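Local coordinates for malonyl-CoA-[acyl-carrier-protein] transacylase (Coxiella burnetii, PDB 3TQE) that probably transfers the malonyl group from malonyl-CoA to holo-acyl carrier protein, supplying malonyl-ACP for fatty acid synthesis, at residues F12-Q18 with L70-D74. Residues are numbered along the deposited sequence; the frame is centred on the assembly and turned at random.
Sequences FPGQGSQ and LLTAD. With GLY (glycine), chain B.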
ATOM      1  N   PHE A  12      -2.382   1.458   5.746  1.00 10.24           N
ATOM      2  CA  PHE A  12      -1.134   0.735   5.668  1.00 11.24           C
ATOM      3  C   PHE A  12      -0.410   1.077   4.394  1.00 11.20           C
ATOM      4  O   PHE A  12      -0.935   0.859   3.307  1.00 11.79           O
ATOM      5  CB  PHE A  12      -1.401  -0.766   5.689  1.00 10.88           C
ATOM      6  CG  PHE A  12      -1.992  -1.252   6.971  1.00 10.96           C
ATOM      7  CD1 PHE A  12      -1.196  -1.738   7.980  1.00 12.34           C
ATOM      8  CD2 PHE A  12      -3.344  -1.183   7.185  1.00 11.85           C
ATOM      9  CE1 PHE A  12      -1.735  -2.211   9.155  1.00 13.33           C
ATOM     10  CE2 PHE A  12      -3.879  -1.643   8.353  1.00 12.36           C
ATOM     11  CZ  PHE A  12      -3.075  -2.181   9.324  1.00 12.79           C
ATOM     12  N   PRO A  13       0.797   1.601   4.515  1.00 12.09           N
ATOM     13  CA  PRO A  13       1.520   1.952   3.337  1.00 13.12           C
ATOM     14  C   PRO A  13       2.124   0.793   2.583  1.00 14.07           C
ATOM     15  O   PRO A  13       2.337  -0.283   3.116  1.00 15.55           O
ATOM     16  CB  PRO A  13       2.618   2.843   3.856  1.00 14.71           C
ATOM     17  CG  PRO A  13       2.776   2.550   5.167  1.00 16.18           C
ATOM     18  CD  PRO A  13       1.483   2.054   5.716  1.00 12.87           C
ATOM     19  N   GLY A  14       2.384   1.061   1.324  1.00 15.05           N
ATOM     20  CA  GLY A  14       3.013   0.124   0.415  1.00 15.75           C
ATOM     21  C   GLY A  14       4.271   0.693  -0.197  1.00 16.35           C
ATOM     22  O   GLY A  14       4.941   1.532   0.390  1.00 15.79           O
ATOM     23  N   GLN A  15       4.578   0.232  -1.406  0.50 17.54           N
ATOM     24  CA  GLN A  15       5.737   0.688  -2.184  0.50 19.01           C
ATOM     25  C   GLN A  15       5.958   2.188  -2.108  0.50 18.79           C
ATOM     26  O   GLN A  15       5.014   2.973  -2.224  0.50 19.63           O
ATOM     27  CB  GLN A  15       5.547   0.294  -3.652  0.50 19.77           C
ATOM     28  CG  GLN A  15       6.712   0.662  -4.548  0.50 23.17           C
ATOM     29  CD  GLN A  15       7.032  -0.430  -5.528  0.50 28.00           C
ATOM     30  OE1 GLN A  15       6.274  -1.395  -5.655  0.50 30.49           O
ATOM     31  NE2 GLN A  15       8.170  -0.306  -6.218  0.50 30.33           N
ATOM     32  N   GLY A  16       7.211   2.581  -1.932  1.00 18.68           N
ATOM     33  CA  GLY A  16       7.540   3.969  -1.865  1.00 19.62           C
ATOM     34  C   GLY A  16       7.813   4.379  -0.453  1.00 18.28           C
ATOM     35  O   GLY A  16       8.521   5.362  -0.224  1.00 21.62           O
ATOM     36  N   SER A  17       7.252   3.651   0.522  1.00 16.94           N
ATOM     37  CA  SER A  17       7.439   4.015   1.894  1.00 16.31           C
ATOM     38  C   SER A  17       8.635   3.336   2.540  1.00 16.39           C
ATOM     39  O   SER A  17       8.950   3.598   3.679  1.00 17.06           O
ATOM     40  CB  SER A  17       6.170   3.720   2.681  1.00 15.75           C
ATOM     41  OG  SER A  17       5.115   4.538   2.224  1.00 17.26           O
ATOM     42  N   GLN A  18       9.323   2.467   1.811  1.00 16.84           N
ATOM     43  CA  GLN A  18      10.474   1.805   2.375  1.00 18.14           C
ATOM     44  C   GLN A  18      11.699   2.670   2.305  1.00 18.50           C
ATOM     45  O   GLN A  18      11.883   3.419   1.349  1.00 20.59           O
ATOM     46  CB  GLN A  18      10.778   0.490   1.639  1.00 18.52           C
ATOM     47  CG  GLN A  18      11.488   0.640   0.279  1.00 20.76           C
ATOM     48  CD  GLN A  18      10.599   1.145  -0.850  1.00 20.19           C
ATOM     49  OE1 GLN A  18       9.389   1.299  -0.681  1.00 20.27           O
ATOM     50  NE2 GLN A  18      11.193   1.379  -2.016  1.00 23.82           N
ATOM     51  N   LEU A  70       8.102  -4.231   3.648  1.00 10.90           N
ATOM     52  CA  LEU A  70       7.054  -3.305   4.053  1.00 11.41           C
ATOM     53  C   LEU A  70       5.916  -4.014   4.749  1.00 10.63           C
ATOM     54  O   LEU A  70       5.336  -3.502   5.714  1.00 12.04           O
ATOM     55  CB  LEU A  70       6.549  -2.541   2.867  1.00 13.36           C
ATOM     56  CG  LEU A  70       7.457  -1.395   2.486  1.00 16.79           C
ATOM     57  CD1 LEU A  70       6.939  -0.818   1.172  1.00 21.07           C
ATOM     58  CD2 LEU A  70       7.530  -0.322   3.589  1.00 20.72           C
ATOM     59  N   LEU A  71       5.564  -5.211   4.290  1.00 10.23           N
ATOM     60  CA  LEU A  71       4.534  -5.951   5.002  1.00 10.43           C
ATOM     61  C   LEU A  71       4.964  -6.160   6.447  1.00 10.02           C
ATOM     62  O   LEU A  71       4.193  -5.968   7.395  1.00 10.75           O
ATOM     63  CB  LEU A  71       4.264  -7.293   4.331  1.00 10.45           C
ATOM     64  CG  LEU A  71       3.364  -8.229   5.105  1.00 13.19           C
ATOM     65  CD1 LEU A  71       1.980  -7.640   5.152  1.00 17.62           C
ATOM     66  CD2 LEU A  71       3.388  -9.630   4.508  1.00 16.46           C
ATOM     67  N   THR A  72       6.215  -6.536   6.628  1.00 10.56           N
ATOM     68  CA  THR A  72       6.751  -6.829   7.957  1.00  9.55           C
ATOM     69  C   THR A  72       6.792  -5.562   8.803  1.00 10.40           C
ATOM     70  O   THR A  72       6.413  -5.586   9.959  1.00 11.33           O
ATOM     71  CB  THR A  72       8.118  -7.502   7.829  1.00  9.90           C
ATOM     72  OG1 THR A  72       7.973  -8.699   7.078  1.00 11.31           O
ATOM     73  CG2 THR A  72       8.688  -7.848   9.200  1.00 11.22           C
ATOM     74  N   ALA A  73       7.230  -4.467   8.216  1.00 10.17           N
ATOM     75  CA  ALA A  73       7.286  -3.191   8.933  1.00 10.37           C
ATOM     76  C   ALA A  73       5.889  -2.761   9.369  1.00 10.84           C
ATOM     77  O   ALA A  73       5.680  -2.353  10.506  1.00 11.87           O
ATOM     78  CB  ALA A  73       7.914  -2.124   8.076  1.00 11.34           C
ATOM     79  N   ASP A  74       4.927  -2.880   8.459  1.00 10.37           N
ATOM     80  CA  ASP A  74       3.573  -2.450   8.766  1.00 10.42           C
ATOM     81  C   ASP A  74       3.004  -3.322   9.890  1.00 10.71           C
ATOM     82  O   ASP A  74       2.366  -2.819  10.807  1.00 11.30           O
ATOM     83  CB  ASP A  74       2.698  -2.620   7.540  1.00 10.58           C
ATOM     84  CG  ASP A  74       2.934  -1.588   6.425  1.00 11.94           C
ATOM     85  OD1 ASP A  74       3.817  -0.718   6.505  1.00 13.51           O
ATOM     86  OD2 ASP A  74       2.176  -1.696   5.416  1.00 12.97           O
TER
HETATM   87  N   GLY B 314       2.199   0.141  -6.710  1.00 46.42           N
HETATM   88  CA  GLY B 314       2.982  -0.725  -5.768  1.00 45.67           C
HETATM   89  C   GLY B 314       2.529  -2.174  -5.785  1.00 45.14           C
HETATM   90  O   GLY B 314       2.737  -2.967  -4.845  1.00 43.80           O
HETATM   91  OXT GLY B 314       1.916  -2.588  -6.754  1.00 44.96           O
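Asp74 and Leu70 reach the loop 12-18 with similar first torsions: in each, CG lies anti to the residue's own carbonyl carbon (chi1 -74° and -80°). This sends the Asp74 carboxylate to Pro13 and the Leu70 methyls against the bend of the loop. The two residues are one helical turn apart on helix 63-83, joined by the backbone hydrogen bond from Asp74 N to Leu70 O.

OD2 of Asp74 lies 2.7 Å from Pro13 O. The other oxygen, OD1, rests against the proline ring, 3.7 Å from Pro13 CG. Phe12 adds its ring edge, with CD1 4.0 Å from Asp74 CB. The ring and carboxylate planes are 47° apart.

Leu70 packs against the type II turn from Gly14 to Ser17. Its CD1 packs 3.2 Å from Gly14 O, the oxygen that also accepts the turn's backbone hydrogen bond from Ser17 N. CD2 lies 3.8 Å from Gln18 CA. The Gln18 chain bends at chi2, and its OE1 accepts a hydrogen bond from Gly16 N (2.8 Å) in the amide plane, on a lone pair. Gln18 NE2 hydrogen-bonds to Asp61 OD1, so both ends of the amide are engaged.

The turn carries Gln15 on its far side, where it lines the pocket of the bound glycine. Ser96 and His205, the predicted catalytic residues, belong to the same pocket. The contact thus joins the loop after strand 9-12 to helix 63-83 beside the probable active site. The short approach of two oxygens at Pro13 implies that buried Asp74 is probably protonated.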